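Local coordinates for protein putative hydrolase (Chloroflexus aurantiacus J-10-fl, PDB 3CMN) that is a putative hydrolase, probably a zincin-like metallopeptidase that cleaves peptide bonds, at residues E191-L205 / R256-G268. Numbering follows the deposited sequence.
Sequences EFEAYPWVRTYFREL and RIQALMSLIEGYG
A carboxylate, E191, is buried against the backbone of helix 248-279, its OE1 placed only 2.4 Å from O of I264, a separation too short to be taken at face value. Its chain, extended beyond CG, also brings OE2 to 3.4 Å from CA of G268, where a glycine suits because, in this position of the carboxylate, a beta carbon would run into OE2. E191 also touches the HExxH-like sequence of helix 174-193, consistent with a zincin-like metallopeptidase, although no metal is bound to its histidines here. After the turn, helix 197-210 runs roughly antiparallel to helix 248-279, the short axes 149° apart, and apolar side chains fill the seam. CD1 of I264 reaches CZ of F192 at 3.7 Å, while bent M261 makes a Met-aromatic contact, its SD lying obliquely 4.7 Å from the F202 ring centre. L260 meets the same ring, CD2 to CD1 of F202 at 3.9 Å. Branched L205 and I257 lie alongside each other, pointing opposite ways, L205 CD1 to I257 CG1 at 3.6 Å. At the end where R256 is exposed, chi1 of 175° swings the buried Y201 ring away from its own backbone N and out to R256, whose NH1 gives OH a fairly straight, in-plane bond (3.0 Å, 162°); a water links the same hydroxyl to R256 O. A phenylalanine in place of Y201 would probably leave NH1 and the water without the hydroxyl they share, and the guanidinium less firmly fixed.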
loop_
_atom_site.group_PDB
_atom_site.type_symbol
_atom_site.label_atom_id
_atom_site.label_comp_id
_atom_site.label_asym_id
_atom_site.label_seq_id
_atom_site.Cartn_x
_atom_site.Cartn_y
_atom_site.Cartn_z
ATOM N N GLU A 191 5.684 7.193 4.093
ATOM C CA GLU A 191 6.166 7.143 2.719
ATOM C C GLU A 191 5.263 7.916 1.760
ATOM O O GLU A 191 5.743 8.525 0.803
ATOM C CB GLU A 191 6.289 5.695 2.245
ATOM C CG GLU A 191 7.217 4.832 3.087
ATOM C CD GLU A 191 7.308 3.410 2.567
ATOM O OE1 GLU A 191 8.041 3.172 1.588
ATOM O OE2 GLU A 191 6.626 2.529 3.132
ATOM N N PHE A 192 3.959 7.900 2.022
ATOM C CA PHE A 192 3.010 8.606 1.170
ATOM C C PHE A 192 2.723 10.036 1.573
ATOM O O PHE A 192 2.284 10.828 0.738
ATOM C CB PHE A 192 1.666 7.863 1.102
ATOM C CG PHE A 192 1.654 6.710 0.138
ATOM C CD1 PHE A 192 1.918 5.422 0.574
ATOM C CD2 PHE A 192 1.408 6.923 -1.215
ATOM C CE1 PHE A 192 1.940 4.360 -0.311
ATOM C CE2 PHE A 192 1.426 5.859 -2.118
ATOM C CZ PHE A 192 1.695 4.575 -1.661
ATOM N N GLU A 193 2.968 10.378 2.835
ATOM C CA GLU A 193 2.657 11.720 3.312
ATOM C C GLU A 193 3.792 12.553 3.898
ATOM O O GLU A 193 3.691 13.774 3.937
ATOM C CB GLU A 193 1.510 11.629 4.324
ATOM C CG GLU A 193 0.303 10.870 3.776
ATOM C CD GLU A 193 -0.683 10.449 4.855
ATOM O OE1 GLU A 193 -0.247 9.801 5.828
ATOM O OE2 GLU A 193 -1.890 10.758 4.731
ATOM N N ALA A 194 4.865 11.916 4.356
ATOM C CA ALA A 194 5.977 12.668 4.938
ATOM C C ALA A 194 6.763 13.447 3.871
ATOM O O ALA A 194 7.453 14.409 4.187
ATOM C CB ALA A 194 6.905 11.721 5.710
ATOM N N TYR A 195 6.663 13.019 2.614
ATOM C CA TYR A 195 7.330 13.684 1.500
ATOM C C TYR A 195 6.194 14.137 0.603
ATOM O O TYR A 195 5.626 13.346 -0.129
ATOM C CB TYR A 195 8.234 12.693 0.769
ATOM C CG TYR A 195 9.008 11.816 1.725
ATOM C CD1 TYR A 195 8.598 10.511 1.984
ATOM C CD2 TYR A 195 10.095 12.321 2.445
ATOM C CE1 TYR A 195 9.241 9.727 2.942
ATOM C CE2 TYR A 195 10.748 11.550 3.408
ATOM C CZ TYR A 195 10.311 10.249 3.653
ATOM O OH TYR A 195 10.930 9.467 4.614
ATOM N N PRO A 196 5.838 15.427 0.659
ATOM C CA PRO A 196 4.745 15.996 -0.144
ATOM C C PRO A 196 4.729 15.704 -1.644
ATOM O O PRO A 196 3.657 15.599 -2.241
ATOM C CB PRO A 196 4.841 17.489 0.157
ATOM C CG PRO A 196 5.343 17.497 1.570
ATOM C CD PRO A 196 6.445 16.462 1.513
ATOM N N TRP A 197 5.899 15.571 -2.259
ATOM C CA TRP A 197 5.929 15.298 -3.693
ATOM C C TRP A 197 5.439 13.909 -4.122
ATOM O O TRP A 197 5.041 13.716 -5.271
ATOM C CB TRP A 197 7.337 15.491 -4.251
ATOM C CG TRP A 197 8.373 14.582 -3.657
ATOM C CD1 TRP A 197 9.245 14.889 -2.651
ATOM C CD2 TRP A 197 8.714 13.251 -4.088
ATOM N NE1 TRP A 197 10.113 13.843 -2.442
ATOM C CE2 TRP A 197 9.812 12.827 -3.307
ATOM C CE3 TRP A 197 8.199 12.378 -5.056
ATOM C CZ2 TRP A 197 10.406 11.573 -3.465
ATOM C CZ3 TRP A 197 8.787 11.138 -5.214
ATOM C CH2 TRP A 197 9.885 10.744 -4.421
ATOM N N VAL A 198 5.453 12.944 -3.214
ATOM C CA VAL A 198 5.070 11.597 -3.603
ATOM C C VAL A 198 3.695 11.456 -4.253
ATOM O O VAL A 198 3.586 10.866 -5.322
ATOM C CB VAL A 198 5.223 10.609 -2.419
ATOM C CG1 VAL A 198 4.921 9.176 -2.887
ATOM C CG2 VAL A 198 6.657 10.664 -1.891
ATOM N N ARG A 199 2.650 11.988 -3.629
ATOM C CA ARG A 199 1.315 11.890 -4.211
ATOM C C ARG A 199 1.165 12.775 -5.449
ATOM O O ARG A 199 0.468 12.414 -6.392
ATOM C CB ARG A 199 0.244 12.222 -3.162
ATOM C CG ARG A 199 -0.177 10.991 -2.353
ATOM C CD ARG A 199 -1.015 11.330 -1.122
ATOM N NE ARG A 199 -1.405 10.121 -0.398
ATOM C CZ ARG A 199 -1.821 10.099 0.864
ATOM N NH1 ARG A 199 -1.909 11.223 1.559
ATOM N NH2 ARG A 199 -2.134 8.944 1.439
ATOM N N THR A 200 1.834 13.924 -5.452
ATOM C CA THR A 200 1.786 14.823 -6.596
ATOM C C THR A 200 2.389 14.075 -7.777
ATOM O O THR A 200 1.802 14.017 -8.862
ATOM C CB THR A 200 2.617 16.094 -6.345
ATOM O OG1 THR A 200 2.133 16.753 -5.170
ATOM C CG2 THR A 200 2.522 17.055 -7.547
ATOM N N TYR A 201 3.563 13.495 -7.546
ATOM C CA TYR A 201 4.278 12.736 -8.559
ATOM C C TYR A 201 3.499 11.498 -8.983
ATOM O O TYR A 201 3.532 11.103 -10.154
ATOM C CB TYR A 201 5.648 12.323 -8.024
ATOM C CG TYR A 201 6.431 11.431 -8.960
ATOM C CD1 TYR A 201 6.781 11.862 -10.245
ATOM C CD2 TYR A 201 6.829 10.157 -8.562
ATOM C CE1 TYR A 201 7.509 11.042 -11.104
ATOM C CE2 TYR A 201 7.555 9.332 -9.411
ATOM C CZ TYR A 201 7.895 9.778 -10.684
ATOM O OH TYR A 201 8.628 8.945 -11.510
ATOM N N PHE A 202 2.794 10.883 -8.040
ATOM C CA PHE A 202 2.014 9.694 -8.363
ATOM C C PHE A 202 0.812 10.132 -9.198
ATOM O O PHE A 202 0.451 9.482 -10.179
ATOM C CB PHE A 202 1.568 8.969 -7.082
ATOM C CG PHE A 202 0.928 7.622 -7.333
ATOM C CD1 PHE A 202 1.379 6.793 -8.368
ATOM C CD2 PHE A 202 -0.118 7.176 -6.535
ATOM C CE1 PHE A 202 0.792 5.542 -8.598
ATOM C CE2 PHE A 202 -0.716 5.917 -6.755
ATOM C CZ PHE A 202 -0.260 5.106 -7.787
ATOM N N ARG A 203 0.201 11.250 -8.828
ATOM C CA ARG A 203 -0.932 11.729 -9.605
ATOM C C ARG A 203 -0.444 12.139 -10.991
ATOM O O ARG A 203 -1.158 11.977 -11.971
ATOM C CB ARG A 203 -1.630 12.901 -8.912
ATOM C CG ARG A 203 -2.783 12.467 -8.034
ATOM C CD ARG A 203 -3.598 13.658 -7.528
ATOM N NE ARG A 203 -2.999 14.312 -6.367
ATOM C CZ ARG A 203 -2.991 13.790 -5.142
ATOM N NH1 ARG A 203 -3.558 12.605 -4.904
ATOM N NH2 ARG A 203 -2.398 14.438 -4.147
ATOM N N GLU A 204 0.780 12.660 -11.068
ATOM C CA GLU A 204 1.353 13.064 -12.350
ATOM C C GLU A 204 1.461 11.850 -13.264
ATOM O O GLU A 204 1.008 11.885 -14.404
ATOM C CB GLU A 204 2.753 13.663 -12.169
ATOM C CG GLU A 204 2.796 15.032 -11.513
ATOM C CD GLU A 204 4.218 15.482 -11.198
ATOM O OE1 GLU A 204 5.041 15.593 -12.130
ATOM O OE2 GLU A 204 4.519 15.720 -10.013
ATOM N N LEU A 205 2.067 10.783 -12.752
ATOM C CA LEU A 205 2.260 9.551 -13.517
ATOM C C LEU A 205 0.961 8.971 -14.049
ATOM O O LEU A 205 0.930 8.388 -15.129
ATOM C CB LEU A 205 2.949 8.484 -12.662
ATOM C CG LEU A 205 4.320 8.782 -12.062
ATOM C CD1 LEU A 205 4.880 7.523 -11.407
ATOM C CD2 LEU A 205 5.248 9.260 -13.159
ATOM N N ARG A 256 8.199 3.832 -14.421
ATOM C CA ARG A 256 8.242 4.750 -13.286
ATOM C C ARG A 256 7.277 4.345 -12.165
ATOM O O ARG A 256 7.657 4.294 -10.998
ATOM C CB ARG A 256 7.911 6.178 -13.743
ATOM C CG ARG A 256 9.057 6.905 -14.437
ATOM C CD ARG A 256 8.647 8.331 -14.774
ATOM N NE ARG A 256 9.701 9.099 -15.436
ATOM C CZ ARG A 256 10.614 9.838 -14.808
ATOM N NH1 ARG A 256 10.622 9.928 -13.480
ATOM N NH2 ARG A 256 11.518 10.502 -15.516
ATOM N N ILE A 257 6.028 4.071 -12.523
ATOM C CA ILE A 257 5.022 3.667 -11.546
ATOM C C ILE A 257 5.516 2.399 -10.858
ATOM O O ILE A 257 5.427 2.264 -9.632
ATOM C CB ILE A 257 3.661 3.379 -12.226
ATOM C CG1 ILE A 257 3.096 4.674 -12.807
ATOM C CG2 ILE A 257 2.680 2.764 -11.215
ATOM C CD1 ILE A 257 1.882 4.481 -13.695
ATOM N N GLN A 258 6.051 1.482 -11.658
ATOM C CA GLN A 258 6.576 0.234 -11.142
ATOM C C GLN A 258 7.750 0.464 -10.197
ATOM O O GLN A 258 7.802 -0.134 -9.123
ATOM C CB GLN A 258 6.992 -0.672 -12.299
ATOM C CG GLN A 258 5.814 -1.326 -12.998
ATOM C CD GLN A 258 6.211 -2.033 -14.279
ATOM O OE1 GLN A 258 7.296 -2.611 -14.370
ATOM N NE2 GLN A 258 5.323 -2.008 -15.270
ATOM N N ALA A 259 8.686 1.331 -10.580
ATOM C CA ALA A 259 9.837 1.598 -9.726
ATOM C C ALA A 259 9.432 2.301 -8.425
ATOM O O ALA A 259 10.019 2.058 -7.384
ATOM C CB ALA A 259 10.880 2.420 -10.486
ATOM N N LEU A 260 8.428 3.170 -8.482
ATOM C CA LEU A 260 7.959 3.868 -7.281
ATOM C C LEU A 260 7.306 2.856 -6.328
ATOM O O LEU A 260 7.620 2.803 -5.147
ATOM C CB LEU A 260 6.945 4.963 -7.658
ATOM C CG LEU A 260 6.141 5.610 -6.512
ATOM C CD1 LEU A 260 7.071 6.473 -5.632
ATOM C CD2 LEU A 260 5.011 6.480 -7.090
ATOM N N MET A 261 6.393 2.051 -6.856
ATOM C CA MET A 261 5.718 1.047 -6.046
ATOM C C MET A 261 6.748 0.109 -5.398
ATOM O O MET A 261 6.633 -0.246 -4.228
ATOM C CB MET A 261 4.713 0.266 -6.912
ATOM C CG MET A 261 3.251 0.702 -6.733
ATOM S SD MET A 261 2.915 2.486 -6.837
ATOM C CE MET A 261 2.897 2.933 -5.112
ATOM N N SER A 262 7.771 -0.261 -6.158
ATOM C CA SER A 262 8.823 -1.137 -5.657
ATOM C C SER A 262 9.622 -0.520 -4.500
ATOM O O SER A 262 9.856 -1.165 -3.474
ATOM C CB SER A 262 9.767 -1.499 -6.788
ATOM O OG SER A 262 10.794 -2.342 -6.307
ATOM N N LEU A 263 10.040 0.730 -4.663
ATOM C CA LEU A 263 10.792 1.416 -3.619
ATOM C C LEU A 263 9.933 1.591 -2.361
ATOM O O LEU A 263 10.395 1.392 -1.233
ATOM C CB LEU A 263 11.241 2.791 -4.112
ATOM C CG LEU A 263 11.964 3.539 -2.999
ATOM C CD1 LEU A 263 13.406 3.084 -2.977
ATOM C CD2 LEU A 263 11.867 5.026 -3.204
ATOM N N ILE A 264 8.686 1.997 -2.564
ATOM C CA ILE A 264 7.775 2.179 -1.452
ATOM C C ILE A 264 7.689 0.885 -0.616
ATOM O O ILE A 264 7.737 0.948 0.618
ATOM C CB ILE A 264 6.375 2.610 -1.969
ATOM C CG1 ILE A 264 6.444 4.074 -2.438
ATOM C CG2 ILE A 264 5.326 2.428 -0.887
ATOM C CD1 ILE A 264 5.129 4.650 -2.909
ATOM N N GLU A 265 7.585 -0.272 -1.280
ATOM C CA GLU A 265 7.505 -1.559 -0.580
ATOM C C GLU A 265 8.840 -1.949 0.039
ATOM O O GLU A 265 8.901 -2.335 1.209
ATOM C CB GLU A 265 7.051 -2.680 -1.524
ATOM C CG GLU A 265 5.605 -2.560 -1.985
ATOM C CD GLU A 265 4.624 -2.520 -0.825
ATOM O OE1 GLU A 265 4.609 -3.487 -0.030
ATOM O OE2 GLU A 265 3.875 -1.522 -0.708
ATOM N N GLY A 266 9.901 -1.840 -0.754
ATOM C CA GLY A 266 11.232 -2.177 -0.285
ATOM C C GLY A 266 11.713 -1.285 0.844
ATOM O O GLY A 266 12.278 -1.764 1.828
ATOM N N TYR A 267 11.493 0.016 0.720
ATOM C CA TYR A 267 11.919 0.924 1.771
ATOM C C TYR A 267 11.060 0.664 3.001
ATOM O O TYR A 267 11.542 0.720 4.132
ATOM C CB TYR A 267 11.751 2.381 1.343
ATOM C CG TYR A 267 12.778 3.283 1.980
ATOM C CD1 TYR A 267 13.926 3.653 1.280
ATOM C CD2 TYR A 267 12.628 3.736 3.292
ATOM C CE1 TYR A 267 14.901 4.451 1.859
ATOM C CE2 TYR A 267 13.602 4.540 3.889
ATOM C CZ TYR A 267 14.746 4.896 3.160
ATOM O OH TYR A 267 15.741 5.689 3.714
ATOM N N GLY A 268 9.780 0.388 2.768
ATOM C CA GLY A 268 8.876 0.116 3.868
ATOM C C GLY A 268 9.248 -1.177 4.565
ATOM O O GLY A 268 9.159 -1.269 5.788
HETATM O O HOH W 1 9.189 6.397 -10.378
#